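Local coordinates for mRNA-binding protein PUF3 (PDB 3K49) that binds the 3'-UTRs of mRNAs encoding mostly mitochondrial proteins, promoting deadenylation and decay of COX17 mRNA and localizing its targets near mitochondria, at residues A[63-68]-A[79-84]; A[96-101]-A[131-136]. All coordinates share one frame; numbering follows the deposited sequence.

Contact 1 of 2, residues A[63-68]-A[79-84]; sequences NEIRDD and NYVIQK. With nucleotides of chain B.
The Tyr80 ring has the adenine of A10 of chain B over the centre of one face, C6 lying 3.3 Å above the ring plane, and Asn79 OD1 over the opposite face; the base of U9 of chain B approaches obliquely. This is base recognition by the concave-surface helix of a Pumilio repeat, here helix 79-88 of the second. Asn79 and Gln83, one turn apart, read U9: N3 of the uracil donates to Asn79 OD1 (3.0 Å), Asn79 ND2 donates to O2, and Gln83 NE2 meets O4 nearly straight at 173°. A weak bond (125°) also runs from Gln83 NE2 to Asn79 OD1, and Asp75 O takes a further bond from Asn79 ND2. Were Tyr80 replaced by an alanine, the A10 base would probably lose the ring lying against it and be freer to shift, and U9 would lose its oblique contact. Away from the RNA, the atoms touching between the two segments are aliphatic: Ile65 of helix 55-65 meets Val81 and Ile82. Ile65 CG1 sits between its backbone N and carbonyl carbon (chi1 61°), and its CD1 reaches Val81 CG1 at 4.1 Å and Ile82 CD1 at 4.2 Å.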
ATOM      1  N   ASN A  63      -9.655  27.208  23.270  1.00 47.16           N
ATOM      2  CA  ASN A  63     -10.487  27.232  24.471  1.00 52.51           C
ATOM      3  C   ASN A  63     -11.947  27.506  24.126  1.00 55.57           C
ATOM      4  O   ASN A  63     -12.858  27.232  24.912  1.00 55.06           O
ATOM      5  CB  ASN A  63      -9.943  28.236  25.493  1.00 40.17           C
ATOM      6  CG  ASN A  63      -8.544  27.874  25.968  1.00 61.57           C
ATOM      7  OD1 ASN A  63      -8.077  26.752  25.750  1.00 61.82           O
ATOM      8  ND2 ASN A  63      -7.865  28.822  26.610  1.00 56.74           N
ATOM      9  N   GLU A  64     -12.160  28.020  22.923  1.00 42.61           N
ATOM     10  CA  GLU A  64     -13.498  28.277  22.438  1.00 42.52           C
ATOM     11  C   GLU A  64     -14.157  27.035  21.819  1.00 52.74           C
ATOM     12  O   GLU A  64     -15.352  26.812  21.999  1.00 55.33           O
ATOM     13  CB  GLU A  64     -13.460  29.411  21.413  1.00 46.80           C
ATOM     14  CG  GLU A  64     -14.795  30.095  21.183  1.00 52.38           C
ATOM     15  CD  GLU A  64     -14.816  30.897  19.891  1.00 60.84           C
ATOM     16  OE1 GLU A  64     -15.827  30.824  19.144  1.00 62.86           O
ATOM     17  OE2 GLU A  64     -13.807  31.589  19.622  1.00 54.71           O
ATOM     18  N   ILE A  65     -13.395  26.231  21.083  1.00 47.08           N
ATOM     19  CA  ILE A  65     -14.001  25.110  20.367  1.00 37.89           C
ATOM     20  C   ILE A  65     -13.752  23.776  21.035  1.00 38.19           C
ATOM     21  O   ILE A  65     -14.167  22.758  20.513  1.00 46.63           O
ATOM     22  CB  ILE A  65     -13.480  24.988  18.921  1.00 40.54           C
ATOM     23  CG1 ILE A  65     -11.966  24.749  18.933  1.00 47.37           C
ATOM     24  CG2 ILE A  65     -13.859  26.207  18.095  1.00 42.09           C
ATOM     25  CD1 ILE A  65     -11.418  24.200  17.651  1.00 39.89           C
ATOM     26  N   ARG A  66     -13.070  23.759  22.175  1.00 41.12           N
ATOM     27  CA  ARG A  66     -12.610  22.489  22.734  1.00 39.61           C
ATOM     28  C   ARG A  66     -13.769  21.586  23.125  1.00 59.42           C
ATOM     29  O   ARG A  66     -13.722  20.369  22.921  1.00 63.37           O
ATOM     30  CB  ARG A  66     -11.692  22.703  23.935  1.00 51.59           C
ATOM     31  CG  ARG A  66     -12.391  23.301  25.121  1.00 54.75           C
ATOM     32  CD  ARG A  66     -11.409  23.605  26.218  1.00 61.51           C
ATOM     33  NE  ARG A  66     -11.183  22.458  27.091  1.00 69.30           N
ATOM     34  CZ  ARG A  66     -10.289  22.448  28.077  1.00 79.99           C
ATOM     35  NH1 ARG A  66      -9.539  23.520  28.298  1.00 79.96           N
ATOM     36  NH2 ARG A  66     -10.139  21.375  28.839  1.00 69.71           N
ATOM     37  N   ASP A  67     -14.817  22.177  23.685  1.00 55.79           N
ATOM     38  CA  ASP A  67     -15.958  21.384  24.113  1.00 56.84           C
ATOM     39  C   ASP A  67     -16.681  20.717  22.937  1.00 62.64           C
ATOM     40  O   ASP A  67     -17.419  19.749  23.119  1.00 60.07           O
ATOM     41  CB  ASP A  67     -16.912  22.231  24.950  1.00 61.07           C
ATOM     42  CG  ASP A  67     -16.410  22.433  26.360  1.00 72.43           C
ATOM     43  OD1 ASP A  67     -17.038  23.207  27.119  1.00 84.41           O
ATOM     44  OD2 ASP A  67     -15.381  21.808  26.702  1.00 68.74           O
ATOM     45  N   ASP A  68     -16.455  21.230  21.733  1.00 55.44           N
ATOM     46  CA  ASP A  68     -17.072  20.679  20.540  1.00 43.59           C
ATOM     47  C   ASP A  68     -16.049  19.974  19.664  1.00 44.03           C
ATOM     48  O   ASP A  68     -16.244  19.868  18.461  1.00 50.89           O
ATOM     49  CB  ASP A  68     -17.761  21.784  19.743  1.00 47.54           C
ATOM     50  CG  ASP A  68     -18.820  22.506  20.551  1.00 79.92           C
ATOM     51  OD1 ASP A  68     -18.681  22.563  21.793  1.00 89.72           O
ATOM     52  OD2 ASP A  68     -19.789  23.019  19.951  1.00 90.37           O
ATOM     53  N   ASN A  79     -12.810  18.757  10.550  1.00 33.96           N
ATOM     54  CA  ASN A  79     -11.904  17.725  11.015  1.00 30.10           C
ATOM     55  C   ASN A  79     -10.472  18.170  10.779  1.00 27.66           C
ATOM     56  O   ASN A  79      -9.596  17.802  11.548  1.00 25.46           O
ATOM     57  CB  ASN A  79     -12.212  16.321  10.432  1.00 28.35           C
ATOM     58  CG  ASN A  79     -11.774  16.175   8.992  1.00 33.17           C
ATOM     59  OD1 ASN A  79     -10.671  15.701   8.707  1.00 32.39           O
ATOM     60  ND2 ASN A  79     -12.618  16.616   8.075  1.00 34.81           N
ATOM     61  N   TYR A  80     -10.243  18.998   9.757  1.00 32.06           N
ATOM     62  CA  TYR A  80      -8.904  19.578   9.519  1.00 37.51           C
ATOM     63  C   TYR A  80      -8.423  20.515  10.634  1.00 32.61           C
ATOM     64  O   TYR A  80      -7.232  20.594  10.924  1.00 44.08           O
ATOM     65  CB  TYR A  80      -8.857  20.343   8.204  1.00 35.64           C
ATOM     66  CG  TYR A  80      -9.260  19.540   7.023  1.00 34.21           C
ATOM     67  CD1 TYR A  80     -10.559  19.590   6.547  1.00 32.93           C
ATOM     68  CD2 TYR A  80      -8.347  18.714   6.378  1.00 34.72           C
ATOM     69  CE1 TYR A  80     -10.951  18.835   5.452  1.00 40.96           C
ATOM     70  CE2 TYR A  80      -8.733  17.941   5.275  1.00 37.86           C
ATOM     71  CZ  TYR A  80     -10.038  18.012   4.817  1.00 42.66           C
ATOM     72  OH  TYR A  80     -10.436  17.264   3.734  1.00 46.54           O
ATOM     73  N   VAL A  81      -9.355  21.225  11.256  1.00 31.80           N
ATOM     74  CA  VAL A  81      -9.003  22.162  12.306  1.00 37.36           C
ATOM     75  C   VAL A  81      -8.565  21.431  13.555  1.00 42.79           C
ATOM     76  O   VAL A  81      -7.626  21.861  14.231  1.00 29.45           O
ATOM     77  CB  VAL A  81     -10.158  23.097  12.623  1.00 37.87           C
ATOM     78  CG1 VAL A  81      -9.841  23.937  13.858  1.00 34.44           C
ATOM     79  CG2 VAL A  81     -10.398  23.988  11.432  1.00 38.88           C
ATOM     80  N   ILE A  82      -9.236  20.318  13.849  1.00 36.57           N
ATOM     81  CA  ILE A  82      -8.797  19.458  14.942  1.00 33.41           C
ATOM     82  C   ILE A  82      -7.397  18.880  14.677  1.00 37.05           C
ATOM     83  O   ILE A  82      -6.538  18.881  15.562  1.00 45.17           O
ATOM     84  CB  ILE A  82      -9.805  18.350  15.226  1.00 33.51           C
ATOM     85  CG1 ILE A  82     -11.178  18.978  15.399  1.00 34.16           C
ATOM     86  CG2 ILE A  82      -9.408  17.608  16.486  1.00 30.45           C
ATOM     87  CD1 ILE A  82     -11.129  20.174  16.341  1.00 36.00           C
ATOM     88  N   GLN A  83      -7.164  18.415  13.456  1.00 27.95           N
ATOM     89  CA  GLN A  83      -5.857  17.905  13.065  1.00 29.87           C
ATOM     90  C   GLN A  83      -4.759  18.946  13.256  1.00 44.05           C
ATOM     91  O   GLN A  83      -3.642  18.609  13.697  1.00 35.07           O
ATOM     92  CB  GLN A  83      -5.872  17.462  11.610  1.00 25.45           C
ATOM     93  CG  GLN A  83      -6.808  16.290  11.324  1.00 31.49           C
ATOM     94  CD  GLN A  83      -6.671  15.793   9.892  1.00 39.86           C
ATOM     95  OE1 GLN A  83      -5.562  15.482   9.417  1.00 37.08           O
ATOM     96  NE2 GLN A  83      -7.787  15.746   9.188  1.00 26.39           N
ATOM     97  N   LYS A  84      -5.058  20.205  12.919  1.00 31.45           N
ATOM     98  CA  LYS A  84      -4.035  21.247  13.036  1.00 35.91           C
ATOM     99  C   LYS A  84      -3.675  21.476  14.484  1.00 35.35           C
ATOM    100  O   LYS A  84      -2.568  21.880  14.789  1.00 36.47           O
ATOM    101  CB  LYS A  84      -4.438  22.565  12.378  1.00 35.69           C
ATOM    102  CG  LYS A  84      -4.428  22.548  10.868  1.00 35.34           C
ATOM    103  CD  LYS A  84      -3.034  22.428  10.328  1.00 41.60           C
ATOM    104  CE  LYS A  84      -3.084  21.862   8.925  1.00 60.06           C
ATOM    105  NZ  LYS A  84      -4.050  20.712   8.850  1.00 51.91           N
TER
ATOM    106  P     U B   9     -12.429   8.993  -0.136  1.00 52.87           P
ATOM    107  OP1   U B   9     -13.699   9.460  -0.750  1.00 58.65           O
ATOM    108  OP2   U B   9     -11.296   8.597  -0.998  1.00 52.88           O
ATOM    109  O5'   U B   9     -11.906  10.139   0.842  1.00 58.45           O
ATOM    110  C5'   U B   9     -11.650  11.446   0.350  1.00 54.36           C
ATOM    111  C4'   U B   9     -12.255  12.449   1.298  1.00 60.07           C
ATOM    112  O4'   U B   9     -11.567  12.377   2.555  1.00 58.48           O
ATOM    113  C3'   U B   9     -12.124  13.911   0.928  1.00 55.48           C
ATOM    114  O3'   U B   9     -13.185  14.226   0.041  1.00 59.18           O
ATOM    115  C2'   U B   9     -12.315  14.611   2.275  1.00 48.41           C
ATOM    116  O2'   U B   9     -13.673  14.952   2.497  1.00 54.14           O
ATOM    117  C1'   U B   9     -11.865  13.544   3.287  1.00 47.58           C
ATOM    118  N1    U B   9     -10.679  13.889   4.103  1.00 42.07           N
ATOM    119  C2    U B   9     -10.869  14.619   5.250  1.00 39.26           C
ATOM    120  O2    U B   9     -11.971  14.979   5.627  1.00 35.69           O
ATOM    121  N3    U B   9      -9.720  14.899   5.957  1.00 41.39           N
ATOM    122  C4    U B   9      -8.434  14.514   5.631  1.00 43.13           C
ATOM    123  O4    U B   9      -7.489  14.885   6.319  1.00 49.59           O
ATOM    124  C5    U B   9      -8.328  13.741   4.429  1.00 33.89           C
ATOM    125  C6    U B   9      -9.421  13.467   3.726  1.00 43.33           C
ATOM    126  P     A B  10     -12.914  15.131  -1.248  1.00 70.18           P
ATOM    127  OP1   A B  10     -13.989  14.797  -2.208  1.00 64.40           O
ATOM    128  OP2   A B  10     -11.490  14.998  -1.646  1.00 69.04           O
ATOM    129  O5'   A B  10     -13.143  16.620  -0.716  1.00 73.12           O
ATOM    130  C5'   A B  10     -14.315  16.939   0.028  1.00 56.23           C
ATOM    131  C4'   A B  10     -14.519  18.438   0.092  1.00 60.45           C
ATOM    132  O4'   A B  10     -13.656  18.980   1.129  1.00 67.14           O
ATOM    133  C3'   A B  10     -14.214  19.231  -1.179  1.00 63.44           C
ATOM    134  O3'   A B  10     -15.038  20.394  -1.210  1.00 69.76           O
ATOM    135  C2'   A B  10     -12.792  19.701  -0.920  1.00 62.71           C
ATOM    136  O2'   A B  10     -12.457  20.869  -1.645  1.00 72.52           O
ATOM    137  C1'   A B  10     -12.863  20.001   0.581  1.00 60.63           C
ATOM    138  N9    A B  10     -11.563  20.020   1.251  1.00 59.93           N
ATOM    139  C8    A B  10     -10.438  19.300   0.933  1.00 49.69           C
ATOM    140  N7    A B  10      -9.405  19.570   1.697  1.00 53.13           N
ATOM    141  C5    A B  10      -9.885  20.521   2.585  1.00 56.00           C
ATOM    142  C6    A B  10      -9.279  21.219   3.650  1.00 50.60           C
ATOM    143  N6    A B  10      -8.012  21.034   4.022  1.00 42.35           N
ATOM    144  N1    A B  10     -10.032  22.110   4.327  1.00 49.05           N
ATOM    145  C2    A B  10     -11.312  22.279   3.969  1.00 45.12           C
ATOM    146  N3    A B  10     -11.995  21.678   2.999  1.00 48.43           N
ATOM    147  C4    A B  10     -11.216  20.801   2.334  1.00 58.09           C
TER

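Contact 2 of 2, residues A[96-101]-A[131-136]; sequences TLVDQF and IELVLE
Leu133 points its CB from helix 127-134 toward helix 91-101, and CG, anti to the carbonyl carbon (chi1 -75°), carries two methyls that divide the work. CD2 lies 4.0 Å from CB of Phe101 and 4.4 Å from the carbonyl O of Val98; CD1 faces the valine side chain, 4.4 Å from Val98 CG1. Leucine thus touches phenylalanine at the base of its side chain, since the Phe101 ring leads away from Leu133, with Leu97 O 3.3 Å above one face, offset toward the rim. That ring packs instead on Ile70 and Ser73 of helix 69-74 and on Val117 and Ile118 of helix 114-124. Such apolar contact between corresponding helices of neighbouring Pumilio repeats is how the repeats stack into a superhelical solenoid; the nearest atom here is about 13 Å from the RNA. The backbones come nearest at Phe101 and Leu133, whose CA atoms are 7.6 Å apart. At the polar border, Glu136 OE1 comes no nearer than 4.3 Å to Phe101 O, and its carboxylate is engaged just beyond helix 91-101: OE1 accepts a hydrogen bond from Met105 N, and OE2 accepts one from Gly103 N.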
ATOM      1  N   THR A  96      -5.566  17.485  26.113  1.00 41.52           N
ATOM      2  CA  THR A  96      -6.978  17.746  26.316  1.00 44.66           C
ATOM      3  C   THR A  96      -7.851  17.042  25.287  1.00 42.37           C
ATOM      4  O   THR A  96      -8.908  16.516  25.621  1.00 44.15           O
ATOM      5  CB  THR A  96      -7.258  19.260  26.292  1.00 42.98           C
ATOM      6  OG1 THR A  96      -6.676  19.866  27.455  1.00 46.49           O
ATOM      7  CG2 THR A  96      -8.757  19.544  26.251  1.00 40.09           C
ATOM      8  N   LEU A  97      -7.413  17.058  24.032  1.00 45.36           N
ATOM      9  CA  LEU A  97      -8.126  16.386  22.958  1.00 40.32           C
ATOM     10  C   LEU A  97      -8.081  14.873  23.158  1.00 47.31           C
ATOM     11  O   LEU A  97      -9.087  14.179  22.991  1.00 38.30           O
ATOM     12  CB  LEU A  97      -7.500  16.741  21.617  1.00 40.27           C
ATOM     13  CG  LEU A  97      -7.540  18.202  21.199  1.00 35.57           C
ATOM     14  CD1 LEU A  97      -6.820  18.375  19.848  1.00 35.83           C
ATOM     15  CD2 LEU A  97      -8.963  18.698  21.139  1.00 32.35           C
ATOM     16  N   VAL A  98      -6.902  14.370  23.521  1.00 42.35           N
ATOM     17  CA  VAL A  98      -6.734  12.955  23.782  1.00 45.16           C
ATOM     18  C   VAL A  98      -7.708  12.514  24.869  1.00 51.34           C
ATOM     19  O   VAL A  98      -8.379  11.491  24.743  1.00 50.09           O
ATOM     20  CB  VAL A  98      -5.281  12.611  24.181  1.00 47.91           C
ATOM     21  CG1 VAL A  98      -5.192  11.203  24.743  1.00 48.64           C
ATOM     22  CG2 VAL A  98      -4.359  12.738  22.985  1.00 48.05           C
ATOM     23  N   ASP A  99      -7.795  13.300  25.932  1.00 47.01           N
ATOM     24  CA  ASP A  99      -8.688  12.972  27.032  1.00 52.12           C
ATOM     25  C   ASP A  99     -10.156  12.997  26.618  1.00 47.81           C
ATOM     26  O   ASP A  99     -10.997  12.407  27.288  1.00 49.69           O
ATOM     27  CB  ASP A  99      -8.438  13.902  28.215  1.00 41.67           C
ATOM     28  CG  ASP A  99      -7.006  13.815  28.725  1.00 72.34           C
ATOM     29  OD1 ASP A  99      -6.272  12.892  28.294  1.00 74.13           O
ATOM     30  OD2 ASP A  99      -6.609  14.671  29.547  1.00 79.04           O
ATOM     31  N   GLN A 100     -10.462  13.673  25.516  1.00 42.11           N
ATOM     32  CA  GLN A 100     -11.805  13.598  24.945  1.00 50.49           C
ATOM     33  C   GLN A 100     -11.986  12.388  24.018  1.00 52.39           C
ATOM     34  O   GLN A 100     -13.108  12.068  23.618  1.00 48.34           O
ATOM     35  CB  GLN A 100     -12.149  14.879  24.190  1.00 37.42           C
ATOM     36  CG  GLN A 100     -12.529  16.030  25.089  1.00 45.48           C
ATOM     37  CD  GLN A 100     -12.950  17.235  24.295  1.00 59.94           C
ATOM     38  OE1 GLN A 100     -13.604  17.105  23.258  1.00 55.76           O
ATOM     39  NE2 GLN A 100     -12.567  18.421  24.764  1.00 57.10           N
ATOM     40  N   PHE A 101     -10.883  11.734  23.660  1.00 48.40           N
ATOM     41  CA  PHE A 101     -10.954  10.579  22.771  1.00 51.76           C
ATOM     42  C   PHE A 101     -11.112   9.303  23.590  1.00 56.47           C
ATOM     43  O   PHE A 101     -11.765   8.349  23.147  1.00 54.21           O
ATOM     44  CB  PHE A 101      -9.731  10.495  21.848  1.00 45.60           C
ATOM     45  CG  PHE A 101      -9.652  11.606  20.834  1.00 48.18           C
ATOM     46  CD1 PHE A 101     -10.762  12.401  20.558  1.00 52.66           C
ATOM     47  CD2 PHE A 101      -8.473  11.844  20.142  1.00 39.15           C
ATOM     48  CE1 PHE A 101     -10.695  13.435  19.618  1.00 53.29           C
ATOM     49  CE2 PHE A 101      -8.395  12.866  19.193  1.00 48.38           C
ATOM     50  CZ  PHE A 101      -9.509  13.668  18.929  1.00 48.43           C
ATOM     51  N   ILE A 131      -0.644   4.003  22.619  1.00 47.42           N
ATOM     52  CA  ILE A 131      -1.015   2.649  23.005  1.00 54.24           C
ATOM     53  C   ILE A 131      -2.282   2.685  23.871  1.00 48.53           C
ATOM     54  O   ILE A 131      -3.179   1.845  23.745  1.00 55.78           O
ATOM     55  CB  ILE A 131       0.169   1.901  23.690  1.00 46.46           C
ATOM     56  CG1 ILE A 131      -0.267   0.498  24.114  1.00 53.94           C
ATOM     57  CG2 ILE A 131       0.707   2.693  24.870  1.00 46.78           C
ATOM     58  CD1 ILE A 131      -0.813  -0.344  22.955  1.00 50.41           C
ATOM     59  N   GLU A 132      -2.367   3.691  24.724  1.00 48.47           N
ATOM     60  CA  GLU A 132      -3.535   3.874  25.578  1.00 50.85           C
ATOM     61  C   GLU A 132      -4.821   3.964  24.758  1.00 47.72           C
ATOM     62  O   GLU A 132      -5.822   3.329  25.093  1.00 59.83           O
ATOM     63  CB  GLU A 132      -3.347   5.136  26.417  1.00 56.45           C
ATOM     64  CG  GLU A 132      -4.300   5.309  27.578  1.00 52.61           C
ATOM     65  CD  GLU A 132      -4.078   6.642  28.291  1.00 79.20           C
ATOM     66  OE1 GLU A 132      -5.076   7.297  28.660  1.00 88.27           O
ATOM     67  OE2 GLU A 132      -2.906   7.049  28.470  1.00 72.61           O
ATOM     68  N   LEU A 133      -4.787   4.752  23.685  1.00 43.99           N
ATOM     69  CA  LEU A 133      -5.921   4.864  22.759  1.00 55.01           C
ATOM     70  C   LEU A 133      -6.173   3.581  21.952  1.00 54.36           C
ATOM     71  O   LEU A 133      -7.309   3.125  21.827  1.00 46.90           O
ATOM     72  CB  LEU A 133      -5.713   6.039  21.796  1.00 42.31           C
ATOM     73  CG  LEU A 133      -5.917   7.439  22.373  1.00 49.45           C
ATOM     74  CD1 LEU A 133      -5.717   8.470  21.283  1.00 41.59           C
ATOM     75  CD2 LEU A 133      -7.315   7.587  23.012  1.00 48.89           C
ATOM     76  N   VAL A 134      -5.106   3.015  21.400  1.00 44.34           N
ATOM     77  CA  VAL A 134      -5.225   1.826  20.569  1.00 56.78           C
ATOM     78  C   VAL A 134      -5.747   0.599  21.334  1.00 48.55           C
ATOM     79  O   VAL A 134      -6.472  -0.217  20.772  1.00 49.50           O
ATOM     80  CB  VAL A 134      -3.894   1.509  19.853  1.00 54.81           C
ATOM     81  CG1 VAL A 134      -3.970   0.154  19.181  1.00 48.60           C
ATOM     82  CG2 VAL A 134      -3.578   2.610  18.833  1.00 48.39           C
ATOM     83  N   LEU A 135      -5.394   0.487  22.613  1.00 51.02           N
ATOM     84  CA  LEU A 135      -5.873  -0.606  23.464  1.00 45.09           C
ATOM     85  C   LEU A 135      -7.390  -0.746  23.466  1.00 48.07           C
ATOM     86  O   LEU A 135      -7.923  -1.803  23.811  1.00 52.53           O
ATOM     87  CB  LEU A 135      -5.371  -0.434  24.901  1.00 47.15           C
ATOM     88  CG  LEU A 135      -4.188  -1.310  25.314  1.00 57.23           C
ATOM     89  CD1 LEU A 135      -3.095  -0.500  25.973  1.00 60.94           C
ATOM     90  CD2 LEU A 135      -4.647  -2.420  26.227  1.00 71.60           C
ATOM     91  N   GLU A 136      -8.087   0.321  23.094  1.00 46.02           N
ATOM     92  CA  GLU A 136      -9.546   0.316  23.114  1.00 52.96           C
ATOM     93  C   GLU A 136     -10.095  -0.472  21.944  1.00 57.54           C
ATOM     94  O   GLU A 136     -11.305  -0.728  21.873  1.00 52.19           O
ATOM     95  CB  GLU A 136     -10.096   1.740  23.067  1.00 37.37           C
ATOM     96  CG  GLU A 136      -9.800   2.553  24.307  1.00 49.82           C
ATOM     97  CD  GLU A 136     -10.385   3.954  24.241  1.00 67.07           C
ATOM     98  OE1 GLU A 136     -11.494   4.113  23.675  1.00 58.41           O
ATOM     99  OE2 GLU A 136      -9.737   4.892  24.764  1.00 63.01           O
TER

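Contact 1 closes before contact 2 opens along the chain, and their centres are 16 Å apart on the same side of the chain's centre, all within the PUM-HD domain. Helix 79-88 of contact 1 is followed directly by helix 91-101 of contact 2. The two contacts also touch: Gln100 NE2 lies 2.9 Å from Arg66 O, a probable hydrogen bond, and Arg66 NH2 packs near Thr96 CG2. Helix 69-74 receives side chains from both, including Ile65, Ile82 and Phe101. Neighbouring contacts of the solenoid therefore touch each other, contact 1 including an RNA-reading helix and contact 2 continuing the stack one repeat onward.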